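PDB 5F7V: Lmo0181 protein from Listeria monocytogenes serovar 1/2a, which binds the cyclic alpha-glucan cycloalternan as an extracellular, membrane-tethered lipoprotein and probably delivers it to an ABC transporter for uptake. Local coordinates for residues M32-F36 with K299-M304; A160-T164 with D221-A225; D197-T201 with T396-K400; W265-V269 with P338-A344. Residues are numbered along the deposited sequence.

Interaction 1. Residues M32-F36 with K299-M304; sequences MVKEF and KFASFM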
loop_
_atom_site.group_PDB
_atom_site.type_symbol
_atom_site.label_atom_id
_atom_site.label_comp_id
_atom_site.label_asym_id
_atom_site.label_seq_id
_atom_site.Cartn_x
_atom_site.Cartn_y
_atom_site.Cartn_z
ATOM N N MET A 32 0.504 -19.396 -9.029
ATOM C CA MET A 32 1.045 -18.667 -10.171
ATOM C C MET A 32 2.377 -19.240 -10.659
ATOM O O MET A 32 2.564 -19.399 -11.858
ATOM C CB MET A 32 1.230 -17.209 -9.811
ATOM C CG MET A 32 -0.089 -16.495 -9.591
ATOM S SD MET A 32 0.239 -14.789 -9.149
ATOM C CE MET A 32 -1.400 -14.204 -8.767
ATOM N N VAL A 33 3.261 -19.582 -9.731
ATOM C CA VAL A 33 4.551 -20.177 -10.108
ATOM C C VAL A 33 4.330 -21.522 -10.818
ATOM O O VAL A 33 4.972 -21.786 -11.853
ATOM C CB VAL A 33 5.526 -20.282 -8.912
ATOM C CG1 VAL A 33 6.760 -21.122 -9.210
ATOM C CG2 VAL A 33 5.884 -18.865 -8.462
ATOM N N LYS A 34 3.451 -22.361 -10.288
ATOM C CA LYS A 34 3.145 -23.631 -10.923
ATOM C C LYS A 34 2.649 -23.435 -12.358
ATOM O O LYS A 34 3.022 -24.174 -13.260
ATOM C CB LYS A 34 2.098 -24.388 -10.107
ATOM C CG LYS A 34 1.535 -25.679 -10.710
ATOM C CD LYS A 34 0.394 -26.322 -9.936
ATOM C CE LYS A 34 -0.886 -25.480 -9.923
ATOM N NZ LYS A 34 -1.915 -26.159 -9.126
ATOM N N GLU A 35 1.745 -22.486 -12.542
ATOM C CA GLU A 35 1.191 -22.219 -13.873
ATOM C C GLU A 35 2.267 -21.651 -14.826
ATOM O O GLU A 35 2.370 -22.057 -15.985
ATOM C CB GLU A 35 -0.016 -21.286 -13.766
ATOM C CG GLU A 35 -1.188 -21.970 -13.078
ATOM C CD GLU A 35 -1.801 -23.094 -13.869
ATOM O OE1 GLU A 35 -1.814 -23.002 -15.109
ATOM O OE2 GLU A 35 -2.338 -24.071 -13.281
ATOM N N PHE A 36 3.111 -20.783 -14.301
ATOM C CA PHE A 36 4.216 -20.240 -15.077
ATOM C C PHE A 36 5.157 -21.351 -15.544
ATOM O O PHE A 36 5.557 -21.376 -16.696
ATOM C CB PHE A 36 5.006 -19.185 -14.289
ATOM C CG PHE A 36 6.242 -18.732 -15.000
ATOM C CD1 PHE A 36 6.160 -17.838 -16.037
ATOM C CD2 PHE A 36 7.506 -19.204 -14.634
ATOM C CE1 PHE A 36 7.283 -17.408 -16.746
ATOM C CE2 PHE A 36 8.625 -18.774 -15.333
ATOM C CZ PHE A 36 8.521 -17.875 -16.366
ATOM N N LYS A 299 10.344 -12.908 -18.638
ATOM C CA LYS A 299 9.166 -13.726 -18.953
ATOM C C LYS A 299 8.323 -13.939 -17.693
ATOM O O LYS A 299 7.092 -13.913 -17.733
ATOM C CB LYS A 299 9.556 -15.067 -19.530
ATOM C CG LYS A 299 9.993 -14.983 -20.975
ATOM C CD LYS A 299 10.415 -16.375 -21.404
ATOM C CE LYS A 299 10.938 -16.398 -22.794
ATOM N NZ LYS A 299 9.928 -15.882 -23.735
ATOM N N PHE A 300 8.974 -14.165 -16.563
ATOM C CA PHE A 300 8.241 -14.303 -15.317
ATOM C C PHE A 300 7.568 -12.971 -14.938
ATOM O O PHE A 300 6.377 -12.972 -14.557
ATOM C CB PHE A 300 9.184 -14.754 -14.202
ATOM C CG PHE A 300 8.477 -14.887 -12.878
ATOM C CD1 PHE A 300 7.521 -15.876 -12.715
ATOM C CD2 PHE A 300 8.679 -13.964 -11.851
ATOM C CE1 PHE A 300 6.827 -15.988 -11.514
ATOM C CE2 PHE A 300 8.014 -14.091 -10.663
ATOM C CZ PHE A 300 7.081 -15.085 -10.494
ATOM N N ALA A 301 8.268 -11.836 -15.031
ATOM C CA ALA A 301 7.656 -10.546 -14.759
ATOM C C ALA A 301 6.457 -10.265 -15.633
ATOM O O ALA A 301 5.433 -9.737 -15.168
ATOM C CB ALA A 301 8.690 -9.418 -14.873
ATOM N N SER A 302 6.586 -10.586 -16.920
ATOM C CA SER A 302 5.519 -10.379 -17.880
ATOM C C SER A 302 4.318 -11.262 -17.556
ATOM O O SER A 302 3.172 -10.816 -17.612
ATOM C CB SER A 302 6.040 -10.610 -19.301
ATOM O OG SER A 302 4.979 -10.361 -20.222
ATOM N N PHE A 303 4.561 -12.530 -17.238
ATOM C CA PHE A 303 3.512 -13.450 -16.798
ATOM C C PHE A 303 2.744 -12.881 -15.602
ATOM O O PHE A 303 1.516 -12.830 -15.565
ATOM C CB PHE A 303 4.140 -14.831 -16.462
ATOM C CG PHE A 303 3.194 -15.816 -15.836
ATOM C CD1 PHE A 303 3.017 -15.846 -14.458
ATOM C CD2 PHE A 303 2.494 -16.729 -16.616
ATOM C CE1 PHE A 303 2.136 -16.760 -13.879
ATOM C CE2 PHE A 303 1.629 -17.645 -16.011
ATOM C CZ PHE A 303 1.459 -17.661 -14.646
ATOM N N MET A 304 3.465 -12.457 -14.590
ATOM C CA MET A 304 2.846 -11.945 -13.385
ATOM C C MET A 304 2.072 -10.696 -13.744
ATOM O O MET A 304 1.026 -10.463 -13.147
ATOM C CB MET A 304 3.908 -11.641 -12.335
ATOM C CG MET A 304 4.520 -12.870 -11.725
ATOM S SD MET A 304 3.427 -13.846 -10.707
ATOM C CE MET A 304 3.498 -12.922 -9.150
#

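Interaction 2. Residues A160-T164 with D221-A225; sequences AKKLT and DSKVA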
loop_
_atom_site.group_PDB
_atom_site.type_symbol
_atom_site.label_atom_id
_atom_site.label_comp_id
_atom_site.label_asym_id
_atom_site.label_seq_id
_atom_site.Cartn_x
_atom_site.Cartn_y
_atom_site.Cartn_z
ATOM N N ALA A 160 -16.679 6.951 16.147
ATOM C CA ALA A 160 -15.594 6.334 16.909
ATOM C C ALA A 160 -15.746 6.592 18.393
ATOM O O ALA A 160 -15.481 5.696 19.201
ATOM C CB ALA A 160 -14.244 6.850 16.449
ATOM N N LYS A 161 -16.162 7.785 18.789
ATOM C CA LYS A 161 -16.364 8.076 20.194
ATOM C C LYS A 161 -17.484 7.215 20.771
ATOM O O LYS A 161 -17.330 6.622 21.860
ATOM C CB LYS A 161 -16.629 9.584 20.391
ATOM C CG LYS A 161 -15.389 10.449 20.185
ATOM C CD LYS A 161 -15.713 11.943 20.070
ATOM C CE LYS A 161 -14.474 12.711 19.687
ATOM N NZ LYS A 161 -14.804 14.152 19.503
ATOM N N LYS A 162 -18.605 7.071 20.082
ATOM C CA LYS A 162 -19.697 6.255 20.585
ATOM C C LYS A 162 -19.376 4.765 20.580
ATOM O O LYS A 162 -19.906 4.051 21.400
ATOM C CB LYS A 162 -20.950 6.492 19.740
ATOM C CG LYS A 162 -21.471 7.908 19.923
ATOM C CD LYS A 162 -22.816 8.163 19.235
ATOM C CE LYS A 162 -22.708 8.199 17.729
ATOM N NZ LYS A 162 -24.003 8.440 17.039
ATOM N N LEU A 163 -18.420 4.338 19.763
ATOM C CA LEU A 163 -18.049 2.938 19.662
ATOM C C LEU A 163 -16.909 2.567 20.583
ATOM O O LEU A 163 -16.594 1.384 20.684
ATOM C CB LEU A 163 -17.698 2.578 18.215
ATOM C CG LEU A 163 -18.909 2.538 17.273
ATOM C CD1 LEU A 163 -18.518 2.790 15.817
ATOM C CD2 LEU A 163 -19.746 1.314 17.453
ATOM N N THR A 164 -16.288 3.529 21.230
ATOM C CA THR A 164 -15.211 3.205 22.195
ATOM C C THR A 164 -15.809 2.790 23.515
ATOM O O THR A 164 -16.683 3.468 24.038
ATOM C CB THR A 164 -14.305 4.434 22.331
ATOM O OG1 THR A 164 -13.722 4.695 21.039
ATOM C CG2 THR A 164 -13.202 4.154 23.342
ATOM N N ASP A 221 -6.100 12.143 23.027
ATOM C CA ASP A 221 -7.074 13.106 23.558
ATOM C C ASP A 221 -8.406 12.406 23.767
ATOM O O ASP A 221 -8.768 12.153 24.921
ATOM C CB ASP A 221 -7.191 14.318 22.625
ATOM C CG ASP A 221 -8.119 15.389 23.124
ATOM O OD1 ASP A 221 -8.401 15.399 24.319
ATOM O OD2 ASP A 221 -8.559 16.223 22.295
ATOM N N SER A 222 -9.106 12.059 22.688
ATOM C CA SER A 222 -10.376 11.356 22.813
ATOM C C SER A 222 -10.151 9.892 23.119
ATOM O O SER A 222 -11.086 9.216 23.585
ATOM C CB SER A 222 -11.195 11.505 21.538
ATOM O OG SER A 222 -10.465 10.969 20.442
ATOM N N LYS A 223 -8.956 9.352 22.853
ATOM C CA LYS A 223 -8.625 7.966 23.159
ATOM C C LYS A 223 -9.589 6.969 22.544
ATOM O O LYS A 223 -9.966 6.001 23.148
ATOM C CB LYS A 223 -8.461 7.776 24.677
ATOM C CG LYS A 223 -7.395 8.693 25.280
ATOM C CD LYS A 223 -7.061 8.313 26.714
ATOM C CE LYS A 223 -8.077 8.957 27.609
ATOM N NZ LYS A 223 -7.780 8.673 29.037
ATOM N N VAL A 224 -9.962 7.263 21.310
ATOM C CA VAL A 224 -10.822 6.381 20.517
ATOM C C VAL A 224 -10.052 5.420 19.614
ATOM O O VAL A 224 -10.663 4.581 18.958
ATOM C CB VAL A 224 -11.820 7.167 19.665
ATOM C CG1 VAL A 224 -12.703 8.013 20.551
ATOM C CG2 VAL A 224 -11.136 8.026 18.615
ATOM N N ALA A 225 -8.722 5.523 19.608
ATOM C CA ALA A 225 -7.825 4.715 18.781
ATOM C C ALA A 225 -6.724 4.183 19.692
ATOM O O ALA A 225 -6.252 4.931 20.567
ATOM C CB ALA A 225 -7.269 5.544 17.655
#

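Interaction 3. Residues D197-T201 with T396-K400; sequences DLTET and TMGFK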
loop_
_atom_site.group_PDB
_atom_site.type_symbol
_atom_site.label_atom_id
_atom_site.label_comp_id
_atom_site.label_asym_id
_atom_site.label_seq_id
_atom_site.Cartn_x
_atom_site.Cartn_y
_atom_site.Cartn_z
ATOM N N ASP A 197 6.921 20.257 -8.607
ATOM C CA ASP A 197 8.200 19.827 -9.169
ATOM C C ASP A 197 9.220 19.316 -8.160
ATOM O O ASP A 197 10.401 19.207 -8.484
ATOM C CB ASP A 197 8.761 20.964 -10.047
ATOM C CG ASP A 197 9.248 22.158 -9.278
ATOM O OD1 ASP A 197 9.010 22.248 -8.064
ATOM O OD2 ASP A 197 9.965 22.987 -9.871
ATOM N N LEU A 198 8.774 19.071 -6.940
ATOM C CA LEU A 198 9.607 18.380 -5.972
ATOM C C LEU A 198 10.846 19.175 -5.629
ATOM O O LEU A 198 11.941 18.629 -5.502
ATOM C CB LEU A 198 9.929 16.964 -6.485
ATOM C CG LEU A 198 8.715 16.156 -6.933
ATOM C CD1 LEU A 198 9.193 14.837 -7.511
ATOM C CD2 LEU A 198 7.805 15.948 -5.735
ATOM N N THR A 199 10.670 20.484 -5.481
ATOM C CA THR A 199 11.742 21.379 -5.078
ATOM C C THR A 199 11.527 22.062 -3.721
ATOM O O THR A 199 12.387 22.795 -3.225
ATOM C CB THR A 199 11.986 22.497 -6.110
ATOM O OG1 THR A 199 10.784 23.236 -6.277
ATOM C CG2 THR A 199 12.484 21.932 -7.468
ATOM N N GLU A 200 10.362 21.866 -3.129
ATOM C CA GLU A 200 10.071 22.377 -1.789
ATOM C C GLU A 200 9.114 21.418 -1.112
ATOM O O GLU A 200 8.377 20.707 -1.804
ATOM C CB GLU A 200 9.407 23.772 -1.837
ATOM C CG GLU A 200 10.230 24.876 -2.472
ATOM C CD GLU A 200 11.478 25.217 -1.740
ATOM O OE1 GLU A 200 11.621 24.900 -0.551
ATOM O OE2 GLU A 200 12.393 25.792 -2.366
ATOM N N THR A 201 9.076 21.444 0.212
ATOM C CA THR A 201 8.047 20.753 0.968
ATOM C C THR A 201 7.142 21.767 1.656
ATOM O O THR A 201 7.573 22.782 2.194
ATOM C CB THR A 201 8.636 19.758 1.977
ATOM O OG1 THR A 201 7.586 19.162 2.731
ATOM C CG2 THR A 201 9.578 20.386 2.964
ATOM N N THR A 396 17.752 16.801 3.718
ATOM C CA THR A 396 17.958 15.586 2.945
ATOM C C THR A 396 17.934 15.877 1.441
ATOM O O THR A 396 18.759 15.349 0.670
ATOM C CB THR A 396 16.883 14.546 3.311
ATOM O OG1 THR A 396 17.075 14.214 4.695
ATOM C CG2 THR A 396 16.970 13.274 2.436
ATOM N N MET A 397 17.019 16.731 0.993
ATOM C CA MET A 397 16.797 16.950 -0.436
ATOM C C MET A 397 17.417 18.228 -0.972
ATOM O O MET A 397 17.326 18.510 -2.168
ATOM C CB MET A 397 15.307 16.912 -0.718
ATOM C CG MET A 397 14.747 15.525 -0.449
ATOM S SD MET A 397 13.012 15.296 -0.860
ATOM C CE MET A 397 13.049 15.433 -2.639
ATOM N N GLY A 398 18.015 19.023 -0.091
ATOM C CA GLY A 398 18.776 20.195 -0.502
ATOM C C GLY A 398 17.919 21.350 -0.967
ATOM O O GLY A 398 18.299 22.042 -1.904
ATOM N N PHE A 399 16.765 21.558 -0.342
ATOM C CA PHE A 399 15.817 22.559 -0.795
ATOM C C PHE A 399 16.216 23.981 -0.430
ATOM O O PHE A 399 16.765 24.206 0.650
ATOM C CB PHE A 399 14.430 22.259 -0.257
ATOM C CG PHE A 399 13.743 21.046 -0.829
ATOM C CD1 PHE A 399 14.098 20.467 -2.038
ATOM C CD2 PHE A 399 12.633 20.522 -0.182
ATOM C CE1 PHE A 399 13.376 19.404 -2.558
ATOM C CE2 PHE A 399 11.932 19.456 -0.682
ATOM C CZ PHE A 399 12.300 18.889 -1.880
ATOM N N LYS A 400 15.911 24.908 -1.329
ATOM C CA LYS A 400 16.320 26.320 -1.230
ATOM C C LYS A 400 15.219 27.223 -0.696
ATOM O O LYS A 400 15.476 28.398 -0.387
ATOM C CB LYS A 400 16.738 26.807 -2.610
ATOM C CG LYS A 400 17.916 26.106 -3.273
ATOM C CD LYS A 400 19.133 25.886 -2.370
ATOM C CE LYS A 400 20.483 26.025 -3.084
ATOM N NZ LYS A 400 21.243 24.855 -3.642
ATOM O OXT LYS A 400 14.098 26.715 -0.556
HETATM O O HOH W 1 14.793 23.973 -3.807
#

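Interaction 4. Residues W265-V269 with P338-A344; sequences WDVQV and PPDNREA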
loop_
_atom_site.group_PDB
_atom_site.type_symbol
_atom_site.label_atom_id
_atom_site.label_comp_id
_atom_site.label_asym_id
_atom_site.label_seq_id
_atom_site.Cartn_x
_atom_site.Cartn_y
_atom_site.Cartn_z
ATOM N N TRP A 265 -18.497 -7.945 8.808
ATOM C CA TRP A 265 -17.738 -6.756 8.516
ATOM C C TRP A 265 -18.002 -6.325 7.093
ATOM O O TRP A 265 -18.353 -7.130 6.213
ATOM C CB TRP A 265 -16.244 -6.970 8.742
ATOM C CG TRP A 265 -15.582 -8.095 7.977
ATOM C CD1 TRP A 265 -15.618 -9.423 8.273
ATOM C CD2 TRP A 265 -14.799 -7.993 6.799
ATOM N NE1 TRP A 265 -14.922 -10.166 7.359
ATOM C CE2 TRP A 265 -14.381 -9.298 6.448
ATOM C CE3 TRP A 265 -14.367 -6.915 6.020
ATOM C CZ2 TRP A 265 -13.563 -9.536 5.377
ATOM C CZ3 TRP A 265 -13.537 -7.169 4.948
ATOM C CH2 TRP A 265 -13.141 -8.467 4.641
ATOM N N ASP A 266 -17.730 -5.044 6.843
ATOM C CA ASP A 266 -17.886 -4.494 5.495
ATOM C C ASP A 266 -16.898 -3.342 5.341
ATOM O O ASP A 266 -16.042 -3.116 6.203
ATOM C CB ASP A 266 -19.356 -4.119 5.229
ATOM C CG ASP A 266 -19.782 -4.152 3.758
ATOM O OD1 ASP A 266 -18.927 -4.226 2.843
ATOM O OD2 ASP A 266 -21.034 -4.117 3.577
ATOM N N VAL A 267 -16.942 -2.690 4.194
ATOM C CA VAL A 267 -15.979 -1.633 3.869
ATOM C C VAL A 267 -16.650 -0.418 3.295
ATOM O O VAL A 267 -17.765 -0.500 2.744
ATOM C CB VAL A 267 -14.896 -2.137 2.893
ATOM C CG1 VAL A 267 -14.150 -3.330 3.454
ATOM C CG2 VAL A 267 -15.456 -2.442 1.528
ATOM N N GLN A 268 -15.998 0.722 3.396
ATOM C CA GLN A 268 -16.477 1.997 2.871
ATOM C C GLN A 268 -15.331 2.862 2.380
ATOM O O GLN A 268 -14.213 2.734 2.826
ATOM C CB GLN A 268 -17.289 2.745 3.954
ATOM C CG GLN A 268 -18.044 3.983 3.484
ATOM C CD GLN A 268 -18.942 3.675 2.322
ATOM O OE1 GLN A 268 -18.555 3.812 1.174
ATOM N NE2 GLN A 268 -20.175 3.252 2.628
ATOM N N VAL A 269 -15.642 3.727 1.420
ATOM C CA VAL A 269 -14.702 4.790 1.025
ATOM C C VAL A 269 -14.319 5.627 2.211
ATOM O O VAL A 269 -15.186 5.995 3.000
ATOM C CB VAL A 269 -15.338 5.688 -0.050
ATOM C CG1 VAL A 269 -14.344 6.765 -0.513
ATOM C CG2 VAL A 269 -15.842 4.896 -1.245
ATOM N N PRO A 338 -17.006 -12.019 2.120
ATOM C CA PRO A 338 -16.976 -10.629 2.512
ATOM C C PRO A 338 -15.778 -9.887 1.888
ATOM O O PRO A 338 -14.825 -10.501 1.442
ATOM C CB PRO A 338 -16.881 -10.738 4.037
ATOM C CG PRO A 338 -16.039 -11.967 4.267
ATOM C CD PRO A 338 -16.580 -12.901 3.228
ATOM N N PRO A 339 -15.787 -8.559 1.854
ATOM C CA PRO A 339 -16.907 -7.716 2.284
ATOM C C PRO A 339 -17.923 -7.607 1.140
ATOM O O PRO A 339 -17.584 -7.822 -0.032
ATOM C CB PRO A 339 -16.215 -6.369 2.513
ATOM C CG PRO A 339 -15.139 -6.298 1.450
ATOM C CD PRO A 339 -14.640 -7.725 1.420
ATOM N N ASP A 340 -19.160 -7.242 1.465
ATOM C CA ASP A 340 -20.179 -7.040 0.440
ATOM C C ASP A 340 -19.922 -5.847 -0.447
ATOM O O ASP A 340 -20.173 -5.913 -1.665
ATOM C CB ASP A 340 -21.559 -6.875 1.076
ATOM C CG ASP A 340 -22.140 -8.165 1.641
ATOM O OD1 ASP A 340 -21.894 -9.259 1.116
ATOM O OD2 ASP A 340 -22.912 -8.068 2.609
ATOM N N ASN A 341 -19.438 -4.740 0.132
ATOM C CA ASN A 341 -19.370 -3.483 -0.631
ATOM C C ASN A 341 -18.072 -3.354 -1.409
ATOM O O ASN A 341 -17.325 -2.400 -1.243
ATOM C CB ASN A 341 -19.565 -2.321 0.319
ATOM C CG ASN A 341 -19.748 -1.012 -0.406
ATOM O OD1 ASN A 341 -20.192 -0.992 -1.560
ATOM N ND2 ASN A 341 -19.406 0.093 0.244
ATOM N N ARG A 342 -17.824 -4.345 -2.272
ATOM C CA ARG A 342 -16.663 -4.366 -3.142
ATOM C C ARG A 342 -16.596 -3.109 -4.026
ATOM O O ARG A 342 -15.488 -2.644 -4.339
ATOM C CB ARG A 342 -16.686 -5.638 -4.009
ATOM C CG ARG A 342 -16.616 -6.978 -3.281
ATOM C CD ARG A 342 -15.286 -7.136 -2.616
ATOM N NE ARG A 342 -15.105 -8.396 -1.884
ATOM C CZ ARG A 342 -14.230 -9.348 -2.178
ATOM N NH1 ARG A 342 -13.455 -9.231 -3.241
ATOM N NH2 ARG A 342 -14.090 -10.377 -1.349
ATOM N N GLU A 343 -17.754 -2.531 -4.364
ATOM C CA GLU A 343 -17.737 -1.311 -5.182
ATOM C C GLU A 343 -17.000 -0.172 -4.508
ATOM O O GLU A 343 -16.470 0.670 -5.233
ATOM C CB GLU A 343 -19.125 -0.881 -5.664
ATOM C CG GLU A 343 -19.723 -1.730 -6.751
ATOM C CD GLU A 343 -19.144 -1.619 -8.164
ATOM O OE1 GLU A 343 -18.102 -0.952 -8.414
ATOM O OE2 GLU A 343 -19.791 -2.250 -9.047
ATOM N N ALA A 344 -16.910 -0.136 -3.180
ATOM C CA ALA A 344 -16.143 0.926 -2.530
ATOM C C ALA A 344 -14.695 0.943 -2.987
ATOM O O ALA A 344 -14.078 2.008 -3.035
ATOM C CB ALA A 344 -16.169 0.793 -1.012
HETATM O O HOH W 2 -20.020 -7.506 4.160
HETATM O O HOH W 3 -22.691 -6.087 4.458
HETATM O O HOH W 4 -19.724 2.762 -1.102
#

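Interaction 1. Residues M32-F36 with K299-M304
Two helical segments, 32-36 and 299-304, cross steeply: their N-to-C directions make an angle of 120° and their axes come no closer than 10.9 Å. Helix 27-39, which carries the first, is the connection of the beta-alpha-beta crossover between parallel strands 13-19 and 43-49, and helix 294-306 packs beside it. The CA atoms pair as Met32 with Met304, at 7.7 Å, and Phe36 with Phe303, at 7.0 Å. Large side chains fill the axial gap, Phe36 above all. Its ring enters between Phe300 and Phe303, one turn apart on their helix. Phe300 turns its edge to the face of Phe36 (centroids 5.2 Å apart, planes at 81°), and Phe36 presents its edge to the face of Phe303 (5.3 Å, 69°). A CH-pi contact reinforces the second pair, with Phe36 CB 3.8 Å from the centroid of the Phe303 ring. Beyond this cluster, Met32 SD meets Met304 SD at 3.7 Å. Tyr17, edge-to-face with Phe300, extends the cluster, and Val45 of strand 43-49 packs against both Phe36 and Phe300. With polar bonding between the segments absent, shape and the T-shaped preference of aromatic rings hold this buried helix pair together.

Interaction 2. Residues A160-T164 with D221-A225
Apolar contacts dominate this meeting of a helix end with a loop, and Val224 supplies most of them. Its CG2 lies 4.0 Å from Ala160 CB, while its CG1 approaches Lys161 CG at 3.6 Å. The aliphatic part of Lys161 reaches on to Ser222, CE to CB at 4.0 Å. Thr164 closes the other end: its CG2 is 3.7 Å from Lys223 O, and its OG1 is 3.4 Å from Val224 CA. The polar bonds run within the helix end and outward from it. Thr164 OG1 donates to Ala160 O at 2.7 Å, and it also bonds to Gly172 N. Lys223, the first residue beyond helix 206-220 to leave helical phi/psi, has positive phi and turns the chain, and Val224, which follows, points toward the end of helix 153-163. The contact thereby joins the C-terminal ends of helices 153-163 and 206-220 beside strand 171-174, where Thr173 touches both Ala160 and Val224 and shares a backbone hydrogen bond with the valine.

Interaction 3. Residues D197-T201 with T396-K400
Phe399, next to the last residue of the chain, is the centrepiece, with 95 Å² covered by the loop 197-201. Its ring lies against backbone more than against side chains: Thr199 O is 3.1 Å from Phe399 CD1 and sits over one face together with Glu200 CA, while Leu198 O approaches CE1 at 3.4 Å. Gly398, with positive phi, ends helix 382-397 and redirects the chain so that the phenylalanine can turn onto the loop. Glu200 comes second, with 53 Å² covered. Its CA-to-CB bond points away, yet the m, m rotamer folds the carboxylate back to the chain terminus, where Glu200 OE2 stands 2.7 Å from Lys400 OXT. One of the two acid groups probably holds a proton. Lys400, third with 30 Å², is tied to the loop by a water that donates to Thr199 O at 2.7 Å and accepts from Lys400 N at 2.9 Å. Asn195, just before the segment, accepts through OD1 from the backbone N of Thr199 and Glu200. The contact lays the C-terminal tail on the loop that precedes helix 206-220, beside the last turns of helix 382-397, where Ile393 and Asn394 touch both Thr201 and Phe399.

Interaction 4. Residues W265-V269 with P338-A344
Two direct hydrogen bonds converge on Asn341. Its backbone N donates to Asp266 OD1 at 2.8 Å, and its side-chain ND2 donates to Val267 O at 3.0 Å, so one residue satisfies both a side chain and a main-chain carbonyl of strand 265-268. Asp266 OD1 also accepts from Val267 N, at 2.9 Å. Asn341 is the centre of an inverse gamma turn, closed by a weak bond from Arg342 N to Asp340 O. Three waters extend the seam: one joins Trp265 O to Asp340 N, another bridges Asp266 OD2 and Asp340 OD2, and a third lies between Gln268 OE1 and Asn341 ND2. Asp340 OD1 is hydrogen-bonded to Thr337 OG1. Outside this polar line comes the packing. Trp265 covers the proline pair, with CZ2 3.6 Å from Pro338 CG and CH2 3.6 Å from Pro339 CD; each proline follows a cis peptide bond. Val267 CG1 touches Pro339 CG at 3.7 Å, and farther along Val267 CG2 and Val269 CG2 reach Ala344 CB at 4.2 and 4.1 Å. Arg342 steadies the loop itself, with NH2 to Pro338 O at 2.9 Å and NE to Pro339 O at 3.1 Å. The strand is paired antiparallel with strand 119-135, so the loop leading into helix 343-347 runs beside a strand of the mixed sheet, with Phe255 of helix 255-258 against both Val267 and Pro339.

How the interactions relate
The principle illustrated is that contacts between segments far apart in sequence are spread over the fold, well separated from one another. Interactions 1 and 2 stand on opposite sides of the chain's centre, their own centres 46 Å apart, although along the chain the second is nested within the loop closed by the first. Interaction 3 crosses both, and encloses interaction 4. None touches another; the closest, 2 and 4, keep nearest atoms about 12 Å apart. The side chain of Met304 in interaction 1 is about 12 Å from a glucose unit of the bound glycan, and that of Val267 in interaction 4 about 13 Å; at those distances neither side chain touches the sugar.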